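Local coordinates for endoglucanase (Acetivibrio cellulolyticus, PDB 5NRM), which binds the dockerin of a family 5 enzyme through this type I cohesin domain of a scaffoldin that probably also cleaves internal beta-1,4-glucosidic bonds of cellulose, at residues A[16-21]-A[99-104]; A[44-49]-A[109-114]; A[61-66]-A[76-81]. All coordinates share one frame; numbering follows the deposited sequence.

Interaction 1 (A[16-21]-A[99-104]); sequences SSVVVP and FNIKSS
Strands 17-21 and 99-101 pair antiparallel but splay, their short axes making an angle of 131°, and the pairing ends where 99-104 turns off after Ile101. Three backbone hydrogen bonds hold them. Ile101 N gives to Ser16 O at 2.8 Å, almost straight at 170° and nearly along the C=O axis. Val18 and Phe99 form a hydrogen-bonded pair, with Val18 N to Phe99 O at 2.9 Å and Phe99 N to Val18 O at 3.0 Å. The side chain of Ile101 crosses Val18 at about a right angle. Its CB lies 3.4 Å from Ser16 O, against the same carbonyl oxygen that accepts from Ile101 N. CG1, anti to the carbonyl carbon (chi1 -56°), lies near Ser16 O as well and meets Val18 CG1 at 3.8 Å; CD1 at the tip stays close to both. Val18 CG1 also touches Phe99 CB. Farther along, Val20 CG2 meets the CD2-CE2 side of the Phe99 ring obliquely, 3.9 Å from CE2. On the other face of the sheet, Asn100 OD1 reaches 3.5 Å from Ser17 CB, while Asn100 ND2 bonds to Glu47. Strand 17-25 lies between its antiparallel neighbours 4-12 and 92-101 in a sheet of the cohesin domain; Val18, Val20 and Ile101 pack inward on Val138 of strand 132-140, and Phe99 and Ile101 on Leu46 of strand 46-53.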
ATOM      1  N   SER A  16       9.119 -23.406  -9.496  1.00 12.93           N
ATOM      2  CA  SER A  16       8.110 -23.584  -8.473  1.00 12.86           C
ATOM      3  C   SER A  16       7.511 -22.246  -8.100  1.00 11.46           C
ATOM      4  O   SER A  16       8.042 -21.162  -8.391  1.00 10.98           O
ATOM      5  CB  SER A  16       8.728 -24.177  -7.210  1.00 13.99           C
ATOM      6  OG  SER A  16       9.139 -25.524  -7.417  1.00 17.15           O
ATOM      7  N   SER A  17       6.394 -22.309  -7.396  1.00 11.25           N
ATOM      8  CA  SER A  17       5.764 -21.103  -6.892  1.00 11.90           C
ATOM      9  C   SER A  17       6.322 -20.811  -5.531  1.00 11.40           C
ATOM     10  O   SER A  17       6.869 -21.695  -4.837  1.00 12.23           O
ATOM     11  CB  SER A  17       4.255 -21.333  -6.844  1.00 13.45           C
ATOM     12  OG  SER A  17       3.987 -22.358  -5.920  1.00 17.44           O
ATOM     13  N   VAL A  18       6.189 -19.564  -5.111  1.00 10.61           N
ATOM     14  CA  VAL A  18       6.667 -19.118  -3.789  1.00 11.18           C
ATOM     15  C   VAL A  18       5.822 -17.945  -3.301  1.00 10.13           C
ATOM     16  O   VAL A  18       5.308 -17.167  -4.078  1.00 10.31           O
ATOM     17  CB  VAL A  18       8.155 -18.661  -3.938  1.00 11.31           C
ATOM     18  CG1 VAL A  18       8.276 -17.430  -4.812  1.00 11.40           C
ATOM     19  CG2 VAL A  18       8.878 -18.465  -2.603  1.00 12.49           C
ATOM     20  N   VAL A  19       5.679 -17.849  -1.987  1.00 10.59           N
ATOM     21  CA  VAL A  19       4.987 -16.738  -1.327  1.00 11.21           C
ATOM     22  C   VAL A  19       6.042 -15.939  -0.582  1.00 10.20           C
ATOM     23  O   VAL A  19       6.901 -16.485   0.157  1.00 11.14           O
ATOM     24  CB  VAL A  19       3.883 -17.234  -0.368  1.00 12.72           C
ATOM     25  CG1 VAL A  19       3.154 -16.066   0.277  1.00 13.11           C
ATOM     26  CG2 VAL A  19       2.929 -18.111  -1.154  1.00 15.17           C
ATOM     27  N   VAL A  20       5.986 -14.615  -0.732  1.00  9.37           N
ATOM     28  CA  VAL A  20       6.904 -13.663  -0.050  1.00  9.41           C
ATOM     29  C   VAL A  20       6.073 -12.752   0.855  1.00  9.14           C
ATOM     30  O   VAL A  20       5.293 -11.940   0.325  1.00  8.73           O
ATOM     31  CB  VAL A  20       7.665 -12.808  -1.065  1.00  9.73           C
ATOM     32  CG1 VAL A  20       8.590 -11.870  -0.304  1.00 10.36           C
ATOM     33  CG2 VAL A  20       8.498 -13.706  -2.013  1.00  9.79           C
ATOM     34  N   PRO A  21       6.144 -12.988   2.156  1.00  9.11           N
ATOM     35  CA  PRO A  21       5.370 -12.154   3.100  1.00  9.11           C
ATOM     36  C   PRO A  21       6.027 -10.782   3.248  1.00  8.94           C
ATOM     37  O   PRO A  21       7.263 -10.611   3.280  1.00  9.08           O
ATOM     38  CB  PRO A  21       5.391 -12.984   4.383  1.00  9.59           C
ATOM     39  CG  PRO A  21       5.683 -14.392   3.955  1.00 10.12           C
ATOM     40  CD  PRO A  21       6.618 -14.227   2.822  1.00  9.69           C
ATOM     41  N   PHE A  99       4.440 -15.431  -6.364  1.00  8.70           N
ATOM     42  CA  PHE A  99       5.183 -15.513  -7.596  1.00  9.09           C
ATOM     43  C   PHE A  99       5.328 -16.959  -8.080  1.00  9.56           C
ATOM     44  O   PHE A  99       5.348 -17.884  -7.292  1.00  9.57           O
ATOM     45  CB  PHE A  99       6.606 -14.990  -7.322  1.00  9.31           C
ATOM     46  CG  PHE A  99       6.657 -13.544  -6.887  1.00  9.36           C
ATOM     47  CD1 PHE A  99       6.571 -12.508  -7.817  1.00  9.53           C
ATOM     48  CD2 PHE A  99       6.745 -13.247  -5.522  1.00  9.24           C
ATOM     49  CE1 PHE A  99       6.686 -11.184  -7.353  1.00  9.33           C
ATOM     50  CE2 PHE A  99       6.873 -11.960  -5.087  1.00  9.66           C
ATOM     51  CZ  PHE A  99       6.781 -10.926  -6.012  1.00  9.73           C
ATOM     52  N   ASN A 100       5.593 -17.119  -9.387  1.00  9.84           N
ATOM     53  CA  ASN A 100       6.217 -18.312  -9.926  1.00 10.80           C
ATOM     54  C   ASN A 100       7.690 -17.946 -10.193  1.00 10.72           C
ATOM     55  O   ASN A 100       7.964 -16.883 -10.747  1.00 11.11           O
ATOM     56  CB  ASN A 100       5.539 -18.690 -11.215  1.00 11.60           C
ATOM     57  CG  ASN A 100       4.170 -19.302 -11.030  1.00 13.06           C
ATOM     58  OD1 ASN A 100       3.865 -19.899  -9.999  1.00 14.62           O
ATOM     59  ND2 ASN A 100       3.317 -19.095 -12.001  1.00 13.96           N
ATOM     60  N   ILE A 101       8.619 -18.785  -9.749  1.00 10.28           N
ATOM     61  CA  ILE A 101       9.990 -18.611  -9.995  1.00 10.70           C
ATOM     62  C   ILE A 101      10.292 -19.137 -11.373  1.00 11.03           C
ATOM     63  O   ILE A 101      10.062 -20.342 -11.637  1.00 10.44           O
ATOM     64  CB  ILE A 101      10.844 -19.347  -8.937  1.00 10.86           C
ATOM     65  CG1 ILE A 101      10.493 -18.891  -7.526  1.00 10.81           C
ATOM     66  CG2 ILE A 101      12.326 -19.050  -9.194  1.00 11.23           C
ATOM     67  CD1 ILE A 101      11.041 -19.739  -6.414  1.00 11.17           C
ATOM     68  N   LYS A 102      10.916 -18.321 -12.244  1.00 10.89           N
ATOM     69  CA  LYS A 102      11.191 -18.742 -13.580  1.00 11.82           C
ATOM     70  C   LYS A 102      12.127 -19.973 -13.563  1.00 12.59           C
ATOM     71  O   LYS A 102      13.108 -20.006 -12.805  1.00 12.90           O
ATOM     72  CB  LYS A 102      11.751 -17.604 -14.428  1.00 12.08           C
ATOM     73  CG  LYS A 102      10.695 -16.512 -14.546  1.00 11.56           C
ATOM     74  CD  LYS A 102      11.168 -15.380 -15.460  1.00 12.06           C
ATOM     75  CE  LYS A 102      10.082 -14.357 -15.752  1.00 11.46           C
ATOM     76  NZ  LYS A 102      10.647 -13.219 -16.569  1.00 11.83           N
ATOM     77  N   SER A 103      11.853 -20.908 -14.459  1.00 13.64           N
ATOM     78  CA  SER A 103      12.649 -22.138 -14.535  1.00 15.09           C
ATOM     79  C   SER A 103      14.100 -21.898 -14.955  1.00 16.54           C
ATOM     80  O   SER A 103      14.935 -22.711 -14.597  1.00 17.86           O
ATOM     81  CB  SER A 103      12.012 -23.188 -15.465  1.00 16.83           C
ATOM     82  OG  SER A 103      11.709 -22.598 -16.750  1.00 18.46           O
ATOM     83  N   SER A 104      14.403 -20.770 -15.607  1.00 16.65           N
ATOM     84  CA  SER A 104      15.751 -20.377 -16.049  0.50 17.92           C
ATOM     85  C   SER A 104      16.638 -19.840 -14.957  1.00 17.88           C
ATOM     86  O   SER A 104      17.816 -19.717 -15.162  1.00 19.88           O
ATOM     87  CB  SER A 104      15.665 -19.251 -17.087  0.50 17.98           C
ATOM     88  OG  SER A 104      15.062 -18.110 -16.489  0.50 17.04           O
TER

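Interaction 2 (A[44-49]-A[109-114]); sequences TKLEYI and SKAEVS
No backbone bridge joins 44-49 to 109-114: the closest CA atoms, those of Lys45 and Ala111, stand 6.1 Å apart, and side chains at the starts of strands 46-53 and 110-116, which do not pair with each other, make the contact across the interior of the cohesin domain. The backbone bonds go elsewhere, Glu47 with Asn100 and Ala111 with Val138. The apolar part centres on Ala111 CB. Leu46, with CG anti to its carbonyl carbon (chi1 -56°), sets its branch point over this methyl, CG to Ala111 CB being 3.7 Å, and both CD1 and CD2 flank it. Leu46 CD1 goes on to Val113 CG2 at 4.0 Å, the two side chains crossing at about a right angle. Lys45 CB touches the Ala111 methyl as well, at 3.9 Å. From there the lysine chain runs extended past Lys110 O and bends at its last torsion (chi4 -149°). The bend brings Lys45 NZ to Lys110 O at 3.0 Å, from well above the carbonyl plane, and to Ser109 OG at 2.9 Å in a weak hydrogen bond. Ser109 OG has its stronger partner in Ala106 O. The ammonium group is therefore held by a carbonyl and, weakly, by a hydroxyl, rather than by a carboxylate of either segment, and probably keeps its charge; this polar pairing lies at the margin of a buried hydrophobic patch made by Leu46, Ala111 and Val113.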
ATOM      1  N   THR A  44      13.247 -10.517 -13.827  1.00 12.62           N
ATOM      2  CA  THR A  44      13.982 -11.451 -14.670  1.00 13.34           C
ATOM      3  C   THR A  44      13.969 -12.850 -14.073  1.00 12.77           C
ATOM      4  O   THR A  44      14.252 -13.810 -14.796  1.00 13.41           O
ATOM      5  CB  THR A  44      15.448 -11.030 -14.868  1.00 14.30           C
ATOM      6  OG1 THR A  44      16.228 -11.262 -13.676  1.00 14.15           O
ATOM      7  CG2 THR A  44      15.526  -9.639 -15.361  1.00 14.84           C
ATOM      8  N   LYS A  45      13.601 -12.955 -12.798  1.00 12.39           N
ATOM      9  CA  LYS A  45      13.557 -14.232 -12.104  1.00 12.18           C
ATOM     10  C   LYS A  45      12.181 -14.650 -11.580  1.00 11.55           C
ATOM     11  O   LYS A  45      11.976 -15.813 -11.327  1.00 10.61           O
ATOM     12  CB  LYS A  45      14.522 -14.214 -10.964  1.00 13.17           C
ATOM     13  CG  LYS A  45      15.967 -14.022 -11.403  1.00 14.88           C
ATOM     14  CD  LYS A  45      16.884 -13.997 -10.187  1.00 16.48           C
ATOM     15  CE  LYS A  45      18.245 -13.420 -10.565  1.00 19.85           C
ATOM     16  NZ  LYS A  45      19.267 -14.035  -9.727  1.00 22.73           N
ATOM     17  N   LEU A  46      11.282 -13.695 -11.427  1.00 10.52           N
ATOM     18  CA  LEU A  46      10.009 -13.926 -10.805  1.00 10.22           C
ATOM     19  C   LEU A  46       8.908 -13.445 -11.717  1.00 10.55           C
ATOM     20  O   LEU A  46       8.961 -12.315 -12.253  1.00 10.72           O
ATOM     21  CB  LEU A  46       9.869 -13.205  -9.464  1.00  9.80           C
ATOM     22  CG  LEU A  46      10.906 -13.461  -8.359  1.00  9.99           C
ATOM     23  CD1 LEU A  46      10.692 -12.475  -7.236  1.00 10.03           C
ATOM     24  CD2 LEU A  46      10.915 -14.930  -7.878  1.00 10.11           C
ATOM     25  N   GLU A  47       7.869 -14.229 -11.763  1.00 11.18           N
ATOM     26  CA  GLU A  47       6.610 -13.883 -12.468  1.00 12.21           C
ATOM     27  C   GLU A  47       5.545 -13.634 -11.362  1.00 11.04           C
ATOM     28  O   GLU A  47       5.189 -14.555 -10.636  1.00 10.70           O
ATOM     29  CB  GLU A  47       6.176 -14.994 -13.384  1.00 13.76           C
ATOM     30  CG  GLU A  47       4.841 -14.729 -14.078  1.00 17.01           C
ATOM     31  CD  GLU A  47       4.128 -16.006 -14.655  1.00 21.25           C
ATOM     32  OE1 GLU A  47       4.394 -17.223 -14.343  1.00 25.06           O
ATOM     33  OE2 GLU A  47       3.142 -15.756 -15.421  1.00 29.40           O
ATOM     34  N   TYR A  48       5.082 -12.383 -11.235  1.00 10.28           N
ATOM     35  CA  TYR A  48       3.993 -12.084 -10.297  1.00  9.98           C
ATOM     36  C   TYR A  48       2.697 -12.665 -10.705  1.00 10.50           C
ATOM     37  O   TYR A  48       2.271 -12.484 -11.843  1.00 12.57           O
ATOM     38  CB  TYR A  48       3.874 -10.591 -10.120  1.00  9.99           C
ATOM     39  CG  TYR A  48       2.800 -10.154  -9.155  1.00  9.88           C
ATOM     40  CD1 TYR A  48       3.011 -10.265  -7.793  1.00  9.80           C
ATOM     41  CD2 TYR A  48       1.596  -9.587  -9.617  1.00  9.56           C
ATOM     42  CE1 TYR A  48       2.096  -9.825  -6.900  1.00  9.57           C
ATOM     43  CE2 TYR A  48       0.677  -9.163  -8.687  1.00  9.77           C
ATOM     44  CZ  TYR A  48       0.963  -9.235  -7.343  1.00  9.58           C
ATOM     45  OH  TYR A  48      -0.035  -8.716  -6.495  1.00 11.11           O
ATOM     46  N   ILE A  49       2.068 -13.377  -9.783  1.00  9.90           N
ATOM     47  CA  ILE A  49       0.775 -14.014 -10.040  1.00 10.31           C
ATOM     48  C   ILE A  49      -0.387 -13.252  -9.331  1.00  9.81           C
ATOM     49  O   ILE A  49      -1.413 -12.886  -9.952  1.00  9.85           O
ATOM     50  CB  ILE A  49       0.798 -15.483  -9.633  1.00 10.56           C
ATOM     51  CG1 ILE A  49       1.881 -16.182 -10.508  1.00 11.41           C
ATOM     52  CG2 ILE A  49      -0.568 -16.144  -9.793  1.00 10.64           C
ATOM     53  CD1 ILE A  49       1.629 -16.209 -11.994  1.00 12.83           C
ATOM     54  N   SER A 109      21.243 -18.203  -6.832  1.00 19.68           N
ATOM     55  CA  SER A 109      21.071 -16.736  -7.073  1.00 19.62           C
ATOM     56  C   SER A 109      19.908 -16.201  -6.254  1.00 18.39           C
ATOM     57  O   SER A 109      19.261 -16.983  -5.554  1.00 17.05           O
ATOM     58  CB  SER A 109      20.888 -16.441  -8.542  1.00 20.45           C
ATOM     59  OG  SER A 109      19.603 -16.825  -9.068  1.00 20.48           O
ATOM     60  N   LYS A 110      19.729 -14.874  -6.285  1.00 17.43           N
ATOM     61  CA  LYS A 110      18.711 -14.225  -5.445  1.00 17.11           C
ATOM     62  C   LYS A 110      17.835 -13.323  -6.319  1.00 14.95           C
ATOM     63  O   LYS A 110      18.321 -12.705  -7.237  1.00 16.41           O
ATOM     64  CB  LYS A 110      19.294 -13.285  -4.367  1.00 19.37           C
ATOM     65  CG  LYS A 110      20.433 -13.791  -3.578  1.00 23.56           C
ATOM     66  CD  LYS A 110      20.077 -14.846  -2.602  1.00 25.02           C
ATOM     67  CE  LYS A 110      21.309 -15.148  -1.768  1.00 26.85           C
ATOM     68  NZ  LYS A 110      21.981 -16.392  -2.275  1.00 28.74           N
ATOM     69  N   ALA A 111      16.550 -13.312  -6.017  1.00 13.35           N
ATOM     70  CA  ALA A 111      15.570 -12.430  -6.671  1.00 12.45           C
ATOM     71  C   ALA A 111      15.139 -11.422  -5.613  1.00 12.12           C
ATOM     72  O   ALA A 111      14.376 -11.763  -4.719  1.00 11.73           O
ATOM     73  CB  ALA A 111      14.385 -13.180  -7.215  1.00 11.60           C
ATOM     74  N   GLU A 112      15.637 -10.194  -5.710  1.00 12.89           N
ATOM     75  CA  GLU A 112      15.347  -9.155  -4.739  1.00 13.74           C
ATOM     76  C   GLU A 112      13.876  -8.763  -4.797  1.00 12.39           C
ATOM     77  O   GLU A 112      13.234  -8.719  -5.899  1.00 12.54           O
ATOM     78  CB  GLU A 112      16.186  -7.931  -5.000  1.00 15.28           C
ATOM     79  CG  GLU A 112      17.653  -8.167  -4.668  1.00 18.21           C
ATOM     80  CD  GLU A 112      18.529  -6.968  -4.806  1.00 21.17           C
ATOM     81  OE1 GLU A 112      17.993  -5.928  -5.255  1.00 24.24           O
ATOM     82  OE2 GLU A 112      19.736  -7.119  -4.467  1.00 26.44           O
ATOM     83  N   VAL A 113      13.307  -8.486  -3.613  1.00 11.43           N
ATOM     84  CA  VAL A 113      11.941  -8.006  -3.482  1.00 11.30           C
ATOM     85  C   VAL A 113      12.083  -6.857  -2.439  1.00 11.31           C
ATOM     86  O   VAL A 113      12.510  -7.104  -1.324  1.00 11.16           O
ATOM     87  CB  VAL A 113      10.945  -9.048  -2.962  1.00 10.84           C
ATOM     88  CG1 VAL A 113       9.540  -8.503  -2.895  1.00 10.56           C
ATOM     89  CG2 VAL A 113      10.926 -10.279  -3.861  1.00 10.92           C
ATOM     90  N   SER A 114      11.752  -5.635  -2.840  1.00 10.98           N
ATOM     91  CA  SER A 114      12.160  -4.430  -2.079  1.00 11.65           C
ATOM     92  C   SER A 114      10.998  -3.450  -2.020  1.00 11.15           C
ATOM     93  O   SER A 114      10.157  -3.332  -2.953  1.00 11.12           O
ATOM     94  CB  SER A 114      13.284  -3.729  -2.804  1.00 13.29           C
ATOM     95  OG  SER A 114      14.340  -4.614  -3.034  1.00 16.33           O
TER

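Interaction 3 (A[61-66]-A[76-81]); sequences GVNFGI and VLFLDY
Backbone hydrogen bonds set the register of the hairpin 64-70/73-79, whose short axes here run antiparallel at 174°. Gly65 and Leu77 form the hydrogen-bonded pair, Gly65 N to Leu77 O at 2.8 Å and Leu77 N to Gly65 O at 2.9 Å; Leu79 N gives to Asn63 O at 3.0 Å, carrying the pattern to the helix end. One side-chain bond extends it: Asn63 OD1 accepts from Tyr81 N at 3.1 Å, the donor lying well above the amide's carbonyl plane. Asn63 ND2 gives to a water that in turn gives to Asp80 OD1, so both ends of the amide are held; Asp80 OD1 also bonds to Thr82. Among apolar contacts, Val62 CG1 lies over the Tyr81 ring, 3.9 Å from its centroid, as a CH-pi contact, while Asn63 CB meets Phe78 CE1 obliquely. Ile66 CD1 and Val76 CG2 touch at 3.6 Å, their side chains side by side. Strand 73-79 pairs antiparallel with strand 64-70 on one edge and 34-41 on the other. Phe64, Val76 and Phe78 pack on Phe94 of strand 92-101, whereas Leu77 and Leu79 face the bound dockerin, whose Arg20 bonds to Tyr81 O and whose Phe52 meets the Tyr81 ring edge-to-face.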
ATOM      1  N   GLY A  61     -11.486  -7.427   1.810  1.00 11.09           N
ATOM      2  CA  GLY A  61     -12.298  -7.281   0.611  1.00 11.60           C
ATOM      3  C   GLY A  61     -12.709  -5.857   0.344  1.00 11.81           C
ATOM      4  O   GLY A  61     -13.038  -5.507  -0.773  1.00 13.69           O
ATOM      5  N   VAL A  62     -12.838  -5.045   1.389  1.00 11.02           N
ATOM      6  CA  VAL A  62     -13.083  -3.612   1.273  1.00 10.89           C
ATOM      7  C   VAL A  62     -11.828  -2.753   1.359  1.00 10.33           C
ATOM      8  O   VAL A  62     -11.674  -1.807   0.599  1.00 10.73           O
ATOM      9  CB  VAL A  62     -14.080  -3.211   2.334  1.00 11.47           C
ATOM     10  CG1 VAL A  62     -14.312  -1.699   2.385  1.00 11.40           C
ATOM     11  CG2 VAL A  62     -15.380  -3.968   2.175  1.00 12.41           C
ATOM     12  N   ASN A  63     -10.960  -3.081   2.303  1.00  9.51           N
ATOM     13  CA  ASN A  63      -9.939  -2.126   2.754  1.00  9.24           C
ATOM     14  C   ASN A  63      -8.642  -2.225   2.048  1.00  9.25           C
ATOM     15  O   ASN A  63      -7.820  -1.316   2.164  1.00  9.26           O
ATOM     16  CB  ASN A  63      -9.651  -2.389   4.229  1.00  9.08           C
ATOM     17  CG  ASN A  63     -10.799  -1.977   5.159  1.00  9.47           C
ATOM     18  OD1 ASN A  63     -11.749  -1.284   4.755  1.00 10.10           O
ATOM     19  ND2 ASN A  63     -10.647  -2.313   6.408  1.00  9.38           N
ATOM     20  N   PHE A  64      -8.382  -3.312   1.344  1.00  8.97           N
ATOM     21  CA  PHE A  64      -7.039  -3.612   0.865  1.00  8.92           C
ATOM     22  C   PHE A  64      -6.963  -3.838  -0.603  1.00  9.19           C
ATOM     23  O   PHE A  64      -7.787  -4.618  -1.168  1.00  9.85           O
ATOM     24  CB  PHE A  64      -6.576  -4.880   1.607  1.00  9.47           C
ATOM     25  CG  PHE A  64      -5.156  -5.320   1.298  1.00 10.37           C
ATOM     26  CD1 PHE A  64      -4.069  -4.953   2.115  1.00 10.43           C
ATOM     27  CD2 PHE A  64      -4.918  -6.223   0.235  1.00 10.76           C
ATOM     28  CE1 PHE A  64      -2.801  -5.407   1.836  1.00 11.27           C
ATOM     29  CE2 PHE A  64      -3.612  -6.648  -0.034  1.00 10.85           C
ATOM     30  CZ  PHE A  64      -2.591  -6.234   0.758  1.00 10.76           C
ATOM     31  N   GLY A  65      -5.938  -3.336  -1.229  1.00  8.52           N
ATOM     32  CA  GLY A  65      -5.683  -3.653  -2.612  1.00  9.38           C
ATOM     33  C   GLY A  65      -4.202  -3.754  -2.935  1.00  9.64           C
ATOM     34  O   GLY A  65      -3.368  -3.034  -2.371  1.00  9.17           O
ATOM     35  N   ILE A  66      -3.883  -4.579  -3.953  1.00  9.90           N
ATOM     36  CA  ILE A  66      -2.563  -4.675  -4.529  0.50  9.84           C
ATOM     37  C   ILE A  66      -2.716  -4.773  -6.037  1.00 10.17           C
ATOM     38  O   ILE A  66      -3.570  -5.553  -6.529  1.00 10.76           O
ATOM     39  CB  ILE A  66      -1.765  -5.845  -3.873  0.50  9.63           C
ATOM     40  CG1 ILE A  66      -0.291  -5.780  -4.276  0.50  9.88           C
ATOM     41  CG2 ILE A  66      -2.440  -7.181  -4.128  0.50 10.23           C
ATOM     42  CD1 ILE A  66       0.621  -6.604  -3.383  0.50  9.53           C
ATOM     43  N   VAL A  76       0.622  -1.034  -3.376  1.00  8.54           N
ATOM     44  CA  VAL A  76      -0.071  -1.629  -2.277  1.00  8.97           C
ATOM     45  C   VAL A  76      -0.857  -0.528  -1.586  1.00  8.86           C
ATOM     46  O   VAL A  76      -0.313   0.575  -1.398  1.00  8.26           O
ATOM     47  CB  VAL A  76       0.843  -2.313  -1.308  1.00  9.27           C
ATOM     48  CG1 VAL A  76       0.050  -3.029  -0.215  1.00 10.13           C
ATOM     49  CG2 VAL A  76       1.679  -3.385  -2.060  1.00 10.26           C
ATOM     50  N   LEU A  77      -2.114  -0.765  -1.178  1.00  8.83           N
ATOM     51  CA  LEU A  77      -2.925   0.254  -0.560  1.00  8.94           C
ATOM     52  C   LEU A  77      -3.790  -0.390   0.529  1.00  9.30           C
ATOM     53  O   LEU A  77      -4.452  -1.425   0.272  1.00 10.19           O
ATOM     54  CB  LEU A  77      -3.865   0.877  -1.619  1.00  9.13           C
ATOM     55  CG  LEU A  77      -4.828   1.956  -1.093  1.00  9.83           C
ATOM     56  CD1 LEU A  77      -4.100   3.177  -0.646  1.00  9.81           C
ATOM     57  CD2 LEU A  77      -5.717   2.368  -2.254  1.00 10.38           C
ATOM     58  N   PHE A  78      -3.925   0.258   1.672  1.00  8.12           N
ATOM     59  CA  PHE A  78      -4.835  -0.130   2.735  1.00  8.31           C
ATOM     60  C   PHE A  78      -5.504   1.129   3.313  1.00  8.55           C
ATOM     61  O   PHE A  78      -4.841   2.161   3.519  1.00  8.76           O
ATOM     62  CB  PHE A  78      -4.114  -0.870   3.895  1.00  8.25           C
ATOM     63  CG  PHE A  78      -4.939  -1.064   5.118  1.00  8.70           C
ATOM     64  CD1 PHE A  78      -5.944  -2.082   5.218  1.00  9.52           C
ATOM     65  CD2 PHE A  78      -4.815  -0.193   6.170  1.00  8.97           C
ATOM     66  CE1 PHE A  78      -6.720  -2.192   6.342  1.00  9.92           C
ATOM     67  CE2 PHE A  78      -5.590  -0.310   7.340  1.00  9.56           C
ATOM     68  CZ  PHE A  78      -6.583  -1.289   7.415  1.00 10.01           C
ATOM     69  N   LEU A  79      -6.803   1.037   3.629  1.00  8.64           N
ATOM     70  CA  LEU A  79      -7.468   2.028   4.445  1.00  9.06           C
ATOM     71  C   LEU A  79      -8.555   1.375   5.251  1.00 10.13           C
ATOM     72  O   LEU A  79      -9.313   0.545   4.705  1.00 10.21           O
ATOM     73  CB  LEU A  79      -8.112   3.059   3.465  1.00  9.80           C
ATOM     74  CG  LEU A  79      -8.925   4.191   4.145  1.00 10.59           C
ATOM     75  CD1 LEU A  79      -8.047   5.119   4.998  1.00 10.70           C
ATOM     76  CD2 LEU A  79      -9.728   4.977   3.143  1.00 11.08           C
ATOM     77  N   ASP A  80      -8.690   1.778   6.491  1.00  9.88           N
ATOM     78  CA  ASP A  80      -9.884   1.437   7.276  1.00 10.73           C
ATOM     79  C   ASP A  80     -11.050   2.219   6.773  1.00 11.13           C
ATOM     80  O   ASP A  80     -11.206   3.358   7.165  1.00 10.58           O
ATOM     81  CB  ASP A  80      -9.674   1.702   8.782  1.00 11.17           C
ATOM     82  CG  ASP A  80     -10.933   1.541   9.596  1.00 11.57           C
ATOM     83  OD1 ASP A  80     -11.900   0.949   9.031  1.00 12.54           O
ATOM     84  OD2 ASP A  80     -10.962   2.091  10.721  1.00 12.27           O
ATOM     85  N   TYR A  81     -11.842   1.649   5.862  1.00 10.78           N
ATOM     86  CA  TYR A  81     -12.927   2.424   5.225  1.00 11.44           C
ATOM     87  C   TYR A  81     -13.922   2.889   6.290  1.00 12.44           C
ATOM     88  O   TYR A  81     -14.620   3.871   6.012  1.00 13.10           O
ATOM     89  CB  TYR A  81     -13.690   1.578   4.206  1.00 11.53           C
ATOM     90  CG  TYR A  81     -13.118   1.629   2.805  1.00 11.01           C
ATOM     91  CD1 TYR A  81     -11.742   1.533   2.572  1.00 10.88           C
ATOM     92  CD2 TYR A  81     -13.922   1.806   1.724  1.00 11.79           C
ATOM     93  CE1 TYR A  81     -11.231   1.553   1.293  1.00 10.75           C
ATOM     94  CE2 TYR A  81     -13.411   1.790   0.430  1.00 11.96           C
ATOM     95  CZ  TYR A  81     -12.070   1.688   0.219  1.00 11.45           C
ATOM     96  OH  TYR A  81     -11.476   1.682  -1.030  1.00 13.50           O
TER
HETATM   97  O   HOH W   1     -12.692  -1.633   8.425  1.00 11.40           O

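Interactions 1 and 2 lie together, centres about 7 Å apart, at one end of the cohesin beta sandwich. Strands 92-101 and 46-53 join them through probable hydrogen bonds, Asn100 O to Glu47 N at 2.8 Å and Lys102 N to Lys45 O at 2.9 Å, and Leu46 of interaction 2 packs on residues of interaction 1, so one hydrophobic core serves both. Interaction 3 is centred about 24 Å from each. It touches interaction 2 where Tyr48 OH meets Ile66 CG1 at 3.7 Å; its nearest atoms to interaction 1 are about 8 Å away. Of the three, interaction 3 alone contacts the dockerin; no other chain of the assembly touches interactions 1 and 2.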